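Probable enoyl-CoA hydratase/isomerase (Pseudomonas aeruginosa PAO1, PDB 5YLO) probably acts as a Delta3,Delta2-enoyl-CoA isomerase of the enoyl-CoA hydratase/isomerase family, with a role in unsaturated fatty acid metabolism. Local coordinates at residues Ala128-Phe133 with Val186-Leu191; Thr103-Asn108 with Leu120-Arg125. One frame throughout, in Å; residues are numbered along the deposited sequence. Where two conformers were deposited one is given.

Contact 1: Ala128-Phe133 with Val186-Leu191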
loop_
_atom_site.group_PDB
_atom_site.type_symbol
_atom_site.label_atom_id
_atom_site.label_comp_id
_atom_site.label_asym_id
_atom_site.label_seq_id
_atom_site.Cartn_x
_atom_site.Cartn_y
_atom_site.Cartn_z
ATOM N N ALA A 128 -20.194 0.663 12.899
ATOM C CA ALA A 128 -21.281 1.579 13.186
ATOM C C ALA A 128 -20.754 3.011 13.250
ATOM O O ALA A 128 -19.566 3.252 13.480
ATOM C CB ALA A 128 -21.960 1.207 14.503
ATOM N N ALA A 129 -21.659 3.969 13.044
ATOM C CA ALA A 129 -21.253 5.370 13.045
ATOM C C ALA A 129 -20.711 5.799 14.402
ATOM O O ALA A 129 -19.839 6.672 14.474
ATOM C CB ALA A 129 -22.429 6.260 12.633
ATOM N N SER A 130 -21.198 5.188 15.484
ATOM C CA SER A 130 -20.720 5.529 16.818
ATOM C C SER A 130 -19.321 4.994 17.096
ATOM O O SER A 130 -18.691 5.431 18.065
ATOM C CB SER A 130 -21.685 4.992 17.874
ATOM O OG SER A 130 -21.844 3.588 17.746
ATOM N N ALA A 131 -18.827 4.066 16.279
ATOM C CA ALA A 131 -17.551 3.422 16.561
ATOM C C ALA A 131 -16.412 4.435 16.562
ATOM O O ALA A 131 -16.371 5.357 15.743
ATOM C CB ALA A 131 -17.277 2.321 15.537
ATOM N N ARG A 132 -15.488 4.260 17.506
ATOM C CA ARG A 132 -14.311 5.106 17.643
ATOM C C ARG A 132 -13.080 4.216 17.753
ATOM O O ARG A 132 -13.151 3.095 18.261
ATOM C CB ARG A 132 -14.424 6.020 18.870
ATOM C CG ARG A 132 -15.720 6.821 18.923
ATOM C CD ARG A 132 -15.468 8.289 18.644
ATOM N NE ARG A 132 -14.686 8.902 19.712
ATOM C CZ ARG A 132 -14.137 10.109 19.641
ATOM N NH1 ARG A 132 -13.442 10.581 20.666
ATOM N NH2 ARG A 132 -14.275 10.841 18.544
ATOM N N PHE A 133 -11.945 4.716 17.272
ATOM C CA PHE A 133 -10.743 3.898 17.160
ATOM C C PHE A 133 -9.565 4.586 17.831
ATOM O O PHE A 133 -9.298 5.763 17.573
ATOM C CB PHE A 133 -10.427 3.603 15.691
ATOM C CG PHE A 133 -11.483 2.786 15.003
ATOM C CD1 PHE A 133 -12.580 3.398 14.415
ATOM C CD2 PHE A 133 -11.386 1.405 14.955
ATOM C CE1 PHE A 133 -13.558 2.645 13.786
ATOM C CE2 PHE A 133 -12.358 0.647 14.328
ATOM C CZ PHE A 133 -13.446 1.267 13.742
ATOM N N VAL A 186 -22.148 1.863 8.530
ATOM C CA VAL A 186 -23.603 1.880 8.552
ATOM C C VAL A 186 -24.060 2.451 9.887
ATOM O O VAL A 186 -23.287 2.567 10.841
ATOM C CB VAL A 186 -24.212 0.477 8.335
ATOM C CG1 VAL A 186 -23.787 -0.092 6.991
ATOM C CG2 VAL A 186 -23.802 -0.453 9.461
ATOM N N ALA A 187 -25.339 2.814 9.944
ATOM C CA ALA A 187 -25.934 3.249 11.198
ATOM C C ALA A 187 -25.972 2.091 12.190
ATOM O O ALA A 187 -26.127 0.926 11.813
ATOM C CB ALA A 187 -27.340 3.796 10.961
ATOM N N ASP A 188 -25.821 2.431 13.474
ATOM C CA ASP A 188 -25.765 1.413 14.520
ATOM C C ASP A 188 -27.025 0.563 14.540
ATOM O O ASP A 188 -26.969 -0.625 14.881
ATOM C CB ASP A 188 -25.565 2.071 15.885
ATOM C CG ASP A 188 -24.754 3.348 15.808
ATOM O OD1 ASP A 188 -24.482 3.827 14.687
ATOM O OD2 ASP A 188 -24.405 3.886 16.876
ATOM N N GLU A 189 -28.167 1.152 14.183
ATOM C CA GLU A 189 -29.421 0.409 14.179
ATOM C C GLU A 189 -29.421 -0.681 13.115
ATOM O O GLU A 189 -30.069 -1.719 13.293
ATOM C CB GLU A 189 -30.591 1.363 13.953
ATOM C CG GLU A 189 -30.278 2.818 14.271
ATOM C CD GLU A 189 -30.799 3.769 13.210
ATOM O OE1 GLU A 189 -31.158 3.297 12.111
ATOM O OE2 GLU A 189 -30.851 4.990 13.473
ATOM N N HIS A 190 -28.699 -0.471 12.015
ATOM C CA HIS A 190 -28.682 -1.400 10.895
ATOM C C HIS A 190 -27.413 -2.243 10.834
ATOM O O HIS A 190 -27.208 -2.952 9.846
ATOM C CB HIS A 190 -28.850 -0.641 9.577
ATOM C CG HIS A 190 -30.118 0.152 9.488
ATOM N ND1 HIS A 190 -31.354 -0.390 9.767
ATOM C CD2 HIS A 190 -30.341 1.442 9.143
ATOM C CE1 HIS A 190 -32.284 0.533 9.603
ATOM N NE2 HIS A 190 -31.696 1.655 9.224
ATOM N N LEU A 191 -26.562 -2.190 11.862
ATOM C CA LEU A 191 -25.269 -2.864 11.771
ATOM C C LEU A 191 -25.429 -4.378 11.717
ATOM O O LEU A 191 -24.876 -5.036 10.828
ATOM C CB LEU A 191 -24.372 -2.466 12.940
ATOM C CG LEU A 191 -23.031 -3.203 12.929
ATOM C CD1 LEU A 191 -22.281 -2.965 11.626
ATOM C CD2 LEU A 191 -22.187 -2.781 14.097
#

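Contact 2: Thr103-Asn108 with Leu120-Arg125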
loop_
_atom_site.group_PDB
_atom_site.type_symbol
_atom_site.label_atom_id
_atom_site.label_comp_id
_atom_site.label_asym_id
_atom_site.label_seq_id
_atom_site.Cartn_x
_atom_site.Cartn_y
_atom_site.Cartn_z
ATOM N N THR A 103 -13.747 -13.906 7.199
ATOM C CA THR A 103 -14.027 -13.337 8.507
ATOM C C THR A 103 -14.435 -11.876 8.366
ATOM O O THR A 103 -13.848 -11.130 7.577
ATOM C CB THR A 103 -12.812 -13.472 9.441
ATOM O OG1 THR A 103 -12.915 -12.526 10.512
ATOM C CG2 THR A 103 -11.517 -13.241 8.684
ATOM N N VAL A 104 -15.459 -11.481 9.122
ATOM C CA VAL A 104 -15.968 -10.115 9.128
ATOM C C VAL A 104 -15.980 -9.615 10.564
ATOM O O VAL A 104 -16.409 -10.331 11.476
ATOM C CB VAL A 104 -17.382 -10.020 8.517
ATOM C CG1 VAL A 104 -17.818 -8.566 8.409
ATOM C CG2 VAL A 104 -17.430 -10.702 7.159
ATOM N N ALA A 105 -15.514 -8.386 10.764
ATOM C CA ALA A 105 -15.506 -7.749 12.075
ATOM C C ALA A 105 -16.607 -6.699 12.114
ATOM O O ALA A 105 -16.582 -5.740 11.335
ATOM C CB ALA A 105 -14.148 -7.116 12.375
ATOM N N ALA A 106 -17.570 -6.886 13.011
ATOM C CA ALA A 106 -18.684 -5.955 13.182
ATOM C C ALA A 106 -18.322 -5.003 14.316
ATOM O O ALA A 106 -18.562 -5.284 15.490
ATOM C CB ALA A 106 -19.981 -6.701 13.468
ATOM N N VAL A 107 -17.744 -3.862 13.955
ATOM C CA VAL A 107 -17.306 -2.878 14.938
ATOM C C VAL A 107 -18.517 -2.101 15.437
ATOM O O VAL A 107 -18.827 -1.013 14.938
ATOM C CB VAL A 107 -16.235 -1.945 14.341
ATOM C CG1 VAL A 107 -15.642 -1.064 15.416
ATOM C CG2 VAL A 107 -15.144 -2.763 13.667
ATOM N N ASN A 108 -19.216 -2.665 16.425
ATOM C CA ASN A 108 -20.430 -2.048 16.943
ATOM C C ASN A 108 -20.150 -0.801 17.766
ATOM O O ASN A 108 -21.038 0.047 17.899
ATOM C CB ASN A 108 -21.206 -3.067 17.777
ATOM C CG ASN A 108 -20.326 -3.772 18.789
ATOM O OD1 ASN A 108 -19.525 -4.636 18.434
ATOM N ND2 ASN A 108 -20.466 -3.401 20.057
ATOM N N LEU A 120 -8.564 -5.867 12.937
ATOM C CA LEU A 120 -7.653 -5.807 11.800
ATOM C C LEU A 120 -7.262 -7.188 11.294
ATOM O O LEU A 120 -6.903 -7.326 10.119
ATOM C CB LEU A 120 -6.406 -5.008 12.176
ATOM C CG LEU A 120 -6.694 -3.601 12.699
ATOM C CD1 LEU A 120 -5.415 -2.895 13.127
ATOM C CD2 LEU A 120 -7.446 -2.788 11.653
ATOM N N CYS A 121 -7.326 -8.209 12.149
ATOM C CA CYS A 121 -7.062 -9.579 11.729
ATOM C C CYS A 121 -8.198 -10.171 10.911
ATOM O O CYS A 121 -8.014 -11.228 10.297
ATOM C CB CYS A 121 -6.792 -10.465 12.948
ATOM S SG CYS A 121 -5.301 -10.021 13.881
ATOM N N CYS A 122 -9.355 -9.521 10.884
ATOM C CA CYS A 122 -10.449 -9.987 10.055
ATOM C C CYS A 122 -10.276 -9.489 8.623
ATOM O O CYS A 122 -9.592 -8.497 8.359
ATOM C CB CYS A 122 -11.789 -9.520 10.623
ATOM S SG CYS A 122 -12.129 -10.124 12.292
ATOM N N ASP A 123 -10.904 -10.205 7.688
ATOM C CA ASP A 123 -10.797 -9.837 6.280
ATOM C C ASP A 123 -11.556 -8.549 5.988
ATOM O O ASP A 123 -11.091 -7.711 5.207
ATOM C CB ASP A 123 -11.313 -10.974 5.397
ATOM C CG ASP A 123 -10.469 -12.225 5.512
ATOM O OD1 ASP A 123 -9.247 -12.087 5.731
ATOM O OD2 ASP A 123 -11.020 -13.339 5.389
ATOM N N PHE A 124 -12.718 -8.372 6.606
ATOM C CA PHE A 124 -13.568 -7.225 6.345
ATOM C C PHE A 124 -13.923 -6.538 7.653
ATOM O O PHE A 124 -13.917 -7.157 8.720
ATOM C CB PHE A 124 -14.842 -7.645 5.606
ATOM C CG PHE A 124 -14.579 -8.363 4.314
ATOM C CD1 PHE A 124 -14.352 -7.652 3.147
ATOM C CD2 PHE A 124 -14.555 -9.747 4.264
ATOM C CE1 PHE A 124 -14.108 -8.309 1.956
ATOM C CE2 PHE A 124 -14.314 -10.409 3.074
ATOM C CZ PHE A 124 -14.090 -9.688 1.918
ATOM N N ARG A 125 -14.230 -5.245 7.561
ATOM C CA ARG A 125 -14.627 -4.455 8.720
ATOM C C ARG A 125 -15.807 -3.576 8.343
ATOM O O ARG A 125 -15.692 -2.722 7.458
ATOM C CB ARG A 125 -13.464 -3.606 9.241
ATOM C CG ARG A 125 -12.581 -4.329 10.243
ATOM C CD ARG A 125 -11.216 -3.671 10.368
ATOM N NE ARG A 125 -10.548 -3.561 9.074
ATOM C CZ ARG A 125 -9.933 -4.567 8.463
ATOM N NH1 ARG A 125 -9.902 -5.768 9.023
ATOM N NH2 ARG A 125 -9.354 -4.374 7.284
#

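Contact 1: Ala128-Phe133 with Val186-Leu191
Ala128 and Val186 form a parallel bridge at the ends of their strands, CA to CA 5.2 Å, and just past it 128-133 makes a type I turn from Ala128 to Ala131 while 186-191 runs on toward helix 191-204. Ala129 N makes only a weak bond to Val186 O, 3.1 Å long and bent to 120° at the hydrogen, and the CA-H of Ala128 points at that same oxygen; the neighbouring Ala127 also bonds with Val186 through the backbone. Asp188 carries most of the side-chain contact. In the conformer given, one of two modelled, its CG lies beside the backbone N, only roughly anti to the carbonyl carbon (chi1 -32°), and the carboxylate faces the turn. OD1 stands 3.3 Å from Ala129 N, again a weak bond, and OD2 accepts from Ser130 OG at 2.7 Å. The hydroxyl comes at OD2 from well above the carboxylate plane, 59° out of it. On that same side of the carboxylate, Ala128 CB lies 3.6 Å from Asp188 OD1. Ala128 CB also touches CD2 of Leu191, at 4.0 Å. The bonds to Asp188 are those of the conformer given, so their detail is less certain. The result is a mostly polar, partly exposed join at the edge of the six-stranded sheet: one short hydroxyl-carboxylate bond, weak bonds from Ala129 N to Val186 O and to Asp188 OD1, and a small apolar contact of Ala128 with Leu191.

Contact 2: Thr103-Asn108 with Leu120-Arg125
Thr103 and Asp123 meet almost at a right angle where two neighbouring parallel strands of the crotonase-fold sheet begin; the connection from strand 103-107 to strand 124-128 runs through helix 114-120, a beta-alpha-beta crossover. Thr103 holds OG1 anti to its backbone N (chi1 160°), which turns OG1 to Cys122, 3.1 Å from SG, and leaves methyl CG2 facing Asp123, 3.3 Å from OD2. That carboxylate oxygen also takes a weak bond from Thr103 N. The carboxylate has two lysine partners besides: OD1 pairs with Lys162 of the second subunit, OD2 with Lys214. Thr103 O receives Phe124 N in its carbonyl plane and, more weakly, Asp123 N; the next rung is Ala105 N to Phe124 O at 2.9 Å. The same Thr103 O lies near the plane of the Phe124 ring, at its edge by CD2, while Val104 CG2 approaches CD2 obliquely at 4.2 Å. Val104 and Phe124 share the sheet face that packs on Phe198 of helix 191-204, whose ring meets that of Phe124 edge-to-face. On the other face, Ala105 CB sits 3.6 Å from Cys122 SG and 3.8 Å from Arg125 CG. Beyond CG the Arg125 chain bends at chi3 (-55°), bringing its guanidinium back to the loop before the strand. NE bonds Leu181 O; NH1 bonds Ala119 O and, at 2.8 Å, Cys122 O, which lies at the guanidinium edge in its plane.

How the contacts relate
Both contacts pair strand 124-128 with a parallel neighbour: contact 2 joins its start to strand 103-107, in the buried middle of the sheet, whereas contact 1 joins its end to strand 184-186, the strand at the sheet's edge within this chain, with half of its touching residues exposed. The chemistry follows the place. In contact 2 the two main backbone rungs are straighter and side chains pack, with its carboxylate held by lysines, one from the second subunit; contact 1 relies on bent bonds and a hydroxyl, and no other subunit reaches it. They meet directly: Ala128 N lies 3.0 Å from Val107 O, a probable hydrogen bond, and Leu191 CD2 packs 3.4 Å from Asn108 CA.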